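Long-range contact in glycosyl transferase (Staphylococcus aureus, PDB 5U02), which belongs to the glycosyl transferases and carries, in this fragment, a helical linker domain followed by two beta-rich C-terminal domains of the TarS family: residues A306-M318 against E326-R338. Sequence-based numbering, arbitrary orientation.
Sequences ASVVLKDDMIMGM and EVEILLSKDIKKR
I315 is the bump to look at first: it stands on the L331-bearing face of a beta hairpin, strand 313-323 turning back into strand 326-331, within the second TarS C-terminal domain, an antiparallel, E-set-like fold. Four residues of 326-338 make the hollow it fills. Its CG2, set anti to the backbone N, reaches L331 CB at 4.0 Å and the S332 hydroxyl, while the extended chain of K333 crosses CG1 and CD1 at about a right angle, its CE 3.8 Å from each. I335 meets it methyl to methyl, CD1 to CD1 at 4.0 Å. Next along this face, V308 on the neighbouring strand 304-310 pushes CG2 against L331 CD2, and I290 of strand 289-294 touches both residues.

G317 has no side chain, and its CA comes within 3.9 Å of L331 CA in a non-hydrogen-bonded pair. I329 CG2 sits over this bare CA, 4.3 Å from it. Beside it, M318 and L330 form the hydrogen-bonded pair; M318 N gives its hydrogen to L330 O at 2.9 Å and L330 N returns one to M318 O. On the other face, M316 packs against M316 of two neighbouring subunits. Past the end of strand 326-331, S332 N still bonds to M316 O at 2.8 Å. Near the 310-313 turn, K333 NZ makes a long, weak salt bridge to D313 OD2, 3.4 Å away, and one water joins D313 OD1 to the same NZ.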
# COMPACT_ATOMS: atom_id res chain seq x y z
N ALA A 306 20.30 13.15 20.00
CA ALA A 306 20.41 14.45 19.37
C ALA A 306 21.87 14.86 19.42
O ALA A 306 22.68 14.25 20.12
CB ALA A 306 19.50 15.48 20.05
N SER A 307 22.20 15.91 18.67
CA SER A 307 23.57 16.41 18.67
C SER A 307 23.56 17.89 18.31
O SER A 307 22.64 18.37 17.64
CB SER A 307 24.45 15.62 17.69
OG SER A 307 24.01 15.79 16.35
N VAL A 308 24.59 18.59 18.77
CA VAL A 308 24.86 19.97 18.38
C VAL A 308 26.22 20.00 17.70
O VAL A 308 27.17 19.37 18.17
CB VAL A 308 24.81 20.94 19.58
CG1 VAL A 308 23.37 21.14 20.04
CG2 VAL A 308 25.67 20.43 20.72
N VAL A 309 26.30 20.73 16.59
CA VAL A 309 27.49 20.76 15.75
C VAL A 309 28.06 22.16 15.81
O VAL A 309 27.35 23.15 15.59
CB VAL A 309 27.17 20.36 14.30
CG1 VAL A 309 28.41 20.51 13.43
CG2 VAL A 309 26.64 18.94 14.25
N LEU A 310 29.35 22.25 16.14
CA LEU A 310 30.11 23.48 16.00
C LEU A 310 30.99 23.38 14.76
O LEU A 310 31.06 22.34 14.10
CB LEU A 310 30.94 23.76 17.25
CG LEU A 310 30.14 23.95 18.55
CD1 LEU A 310 30.06 22.65 19.34
CD2 LEU A 310 30.72 25.07 19.40
N LYS A 311 31.67 24.48 14.44
CA LYS A 311 32.43 24.53 13.19
C LYS A 311 33.63 23.59 13.20
O LYS A 311 34.09 23.19 12.12
CB LYS A 311 32.86 25.97 12.91
CG LYS A 311 33.54 26.18 11.57
CD LYS A 311 34.98 26.59 11.75
CE LYS A 311 35.62 26.94 10.41
NZ LYS A 311 36.18 25.73 9.75
N ASP A 312 34.12 23.20 14.37
CA ASP A 312 35.20 22.22 14.43
C ASP A 312 35.01 21.23 15.58
O ASP A 312 35.99 20.68 16.09
CB ASP A 312 36.56 22.92 14.55
CG ASP A 312 37.69 22.09 13.96
OD1 ASP A 312 37.47 21.45 12.91
OD2 ASP A 312 38.79 22.07 14.55
N ASP A 313 33.77 20.99 15.99
CA ASP A 313 33.50 20.07 17.09
C ASP A 313 32.04 19.68 17.06
O ASP A 313 31.21 20.35 16.45
CB ASP A 313 33.87 20.71 18.44
CG ASP A 313 33.93 19.71 19.57
OD1 ASP A 313 34.16 18.51 19.30
OD2 ASP A 313 33.75 20.12 20.73
N MET A 314 31.72 18.56 17.72
CA MET A 314 30.34 18.11 17.82
C MET A 314 30.13 17.46 19.18
O MET A 314 31.06 16.91 19.78
CB MET A 314 29.96 17.17 16.66
CG MET A 314 30.52 15.73 16.65
SD MET A 314 29.68 14.57 17.74
CE MET A 314 28.05 14.55 17.02
N ILE A 315 28.90 17.55 19.69
CA ILE A 315 28.53 17.00 20.99
C ILE A 315 27.19 16.29 20.85
O ILE A 315 26.22 16.87 20.35
CB ILE A 315 28.44 18.08 22.08
CG1 ILE A 315 29.64 19.02 22.03
CG2 ILE A 315 28.35 17.43 23.46
CD1 ILE A 315 29.53 20.19 22.99
N MET A 316 27.14 15.03 21.30
CA MET A 316 25.91 14.26 21.34
C MET A 316 25.12 14.59 22.59
O MET A 316 25.65 15.13 23.57
CB MET A 316 26.21 12.76 21.31
CG MET A 316 26.85 12.24 20.02
SD MET A 316 25.70 12.31 18.63
CE MET A 316 24.36 11.29 19.24
N GLY A 317 23.83 14.25 22.56
CA GLY A 317 22.96 14.54 23.68
C GLY A 317 21.72 13.69 23.61
O GLY A 317 21.52 12.91 22.68
N MET A 318 20.87 13.85 24.63
CA MET A 318 19.58 13.18 24.70
C MET A 318 18.49 14.23 24.82
O MET A 318 18.53 15.06 25.74
CB MET A 318 19.52 12.20 25.87
CG MET A 318 19.87 10.77 25.48
SD MET A 318 18.49 9.95 24.65
CE MET A 318 17.21 10.16 25.90
N GLU A 326 8.86 23.40 26.26
CA GLU A 326 10.24 23.34 26.73
C GLU A 326 10.84 21.98 26.42
O GLU A 326 10.26 20.94 26.75
CB GLU A 326 10.34 23.64 28.23
CG GLU A 326 10.21 25.11 28.55
CD GLU A 326 10.18 25.38 30.04
OE1 GLU A 326 10.86 26.33 30.48
OE2 GLU A 326 9.47 24.65 30.76
N VAL A 327 12.02 22.01 25.81
CA VAL A 327 12.75 20.81 25.41
C VAL A 327 14.14 20.89 26.01
O VAL A 327 14.78 21.94 25.97
CB VAL A 327 12.81 20.69 23.87
CG1 VAL A 327 13.93 19.77 23.45
CG2 VAL A 327 11.48 20.20 23.33
N GLU A 328 14.60 19.77 26.57
CA GLU A 328 15.93 19.69 27.15
C GLU A 328 16.80 18.75 26.33
O GLU A 328 16.38 17.64 25.99
CB GLU A 328 15.87 19.21 28.60
CG GLU A 328 17.24 18.90 29.19
CD GLU A 328 17.14 18.16 30.50
OE1 GLU A 328 16.96 18.82 31.54
OE2 GLU A 328 17.25 16.91 30.49
N ILE A 329 18.01 19.20 26.01
CA ILE A 329 19.00 18.37 25.34
C ILE A 329 20.12 18.17 26.35
O ILE A 329 20.91 19.09 26.61
CB ILE A 329 19.51 19.00 24.04
CG1 ILE A 329 18.35 19.15 23.05
CG2 ILE A 329 20.62 18.15 23.44
CD1 ILE A 329 18.72 19.85 21.76
N LEU A 330 20.17 16.98 26.94
CA LEU A 330 21.20 16.62 27.93
C LEU A 330 22.45 16.19 27.18
O LEU A 330 22.52 15.07 26.66
CB LEU A 330 20.69 15.52 28.85
CG LEU A 330 21.66 14.99 29.90
CD1 LEU A 330 22.11 16.10 30.84
CD2 LEU A 330 21.05 13.83 30.68
N LEU A 331 23.45 17.06 27.15
CA LEU A 331 24.66 16.81 26.38
C LEU A 331 25.54 15.77 27.06
O LEU A 331 25.46 15.53 28.26
CB LEU A 331 25.45 18.10 26.19
CG LEU A 331 24.76 19.21 25.40
CD1 LEU A 331 25.61 20.46 25.43
CD2 LEU A 331 24.53 18.75 23.97
N SER A 332 26.42 15.15 26.26
CA SER A 332 27.33 14.13 26.76
C SER A 332 28.53 14.71 27.49
O SER A 332 29.25 13.95 28.15
CB SER A 332 27.82 13.24 25.62
OG SER A 332 28.68 13.96 24.76
N LYS A 333 28.76 16.01 27.39
CA LYS A 333 29.85 16.67 28.09
C LYS A 333 29.48 18.13 28.31
O LYS A 333 28.45 18.61 27.82
CB LYS A 333 31.17 16.55 27.32
CG LYS A 333 31.20 17.36 26.03
CD LYS A 333 32.60 17.40 25.44
CE LYS A 333 32.66 18.37 24.27
NZ LYS A 333 34.04 18.50 23.72
N ASP A 334 30.32 18.84 29.04
CA ASP A 334 30.10 20.26 29.28
C ASP A 334 30.39 21.06 28.02
O ASP A 334 31.24 20.70 27.20
CB ASP A 334 30.99 20.76 30.42
CG ASP A 334 30.47 20.35 31.79
OD1 ASP A 334 29.32 19.87 31.87
OD2 ASP A 334 31.21 20.53 32.78
N ILE A 335 29.69 22.18 27.87
CA ILE A 335 29.95 23.11 26.79
C ILE A 335 30.16 24.49 27.39
O ILE A 335 29.33 24.96 28.19
CB ILE A 335 28.83 23.12 25.73
CG1 ILE A 335 29.18 24.09 24.59
CG2 ILE A 335 27.47 23.43 26.35
CD1 ILE A 335 28.26 23.98 23.39
N LYS A 336 31.27 25.13 27.04
CA LYS A 336 31.53 26.48 27.53
C LYS A 336 30.54 27.46 26.93
O LYS A 336 30.05 27.28 25.81
CB LYS A 336 32.97 26.89 27.20
CG LYS A 336 34.02 26.05 27.90
CD LYS A 336 35.42 26.43 27.47
CE LYS A 336 36.47 25.63 28.23
NZ LYS A 336 36.30 24.16 28.03
N LYS A 337 30.24 28.51 27.69
CA LYS A 337 29.27 29.51 27.23
C LYS A 337 29.73 30.19 25.95
O LYS A 337 28.91 30.51 25.09
CB LYS A 337 29.03 30.54 28.32
N ARG A 338 31.04 30.39 25.79
CA ARG A 338 31.55 31.04 24.59
C ARG A 338 31.35 30.17 23.34
O ARG A 338 31.15 30.71 22.25
CB ARG A 338 33.03 31.39 24.77
CG ARG A 338 33.98 30.21 24.71
CD ARG A 338 35.43 30.61 24.92
NE ARG A 338 35.84 30.56 26.32
CZ ARG A 338 36.73 29.69 26.80
NH1 ARG A 338 37.29 28.80 26.00
NH2 ARG A 338 37.05 29.71 28.09
O HOH W 1 35.56 17.16 21.40
O HOH W 2 29.89 13.74 22.19
O HOH W 3 17.05 15.21 28.32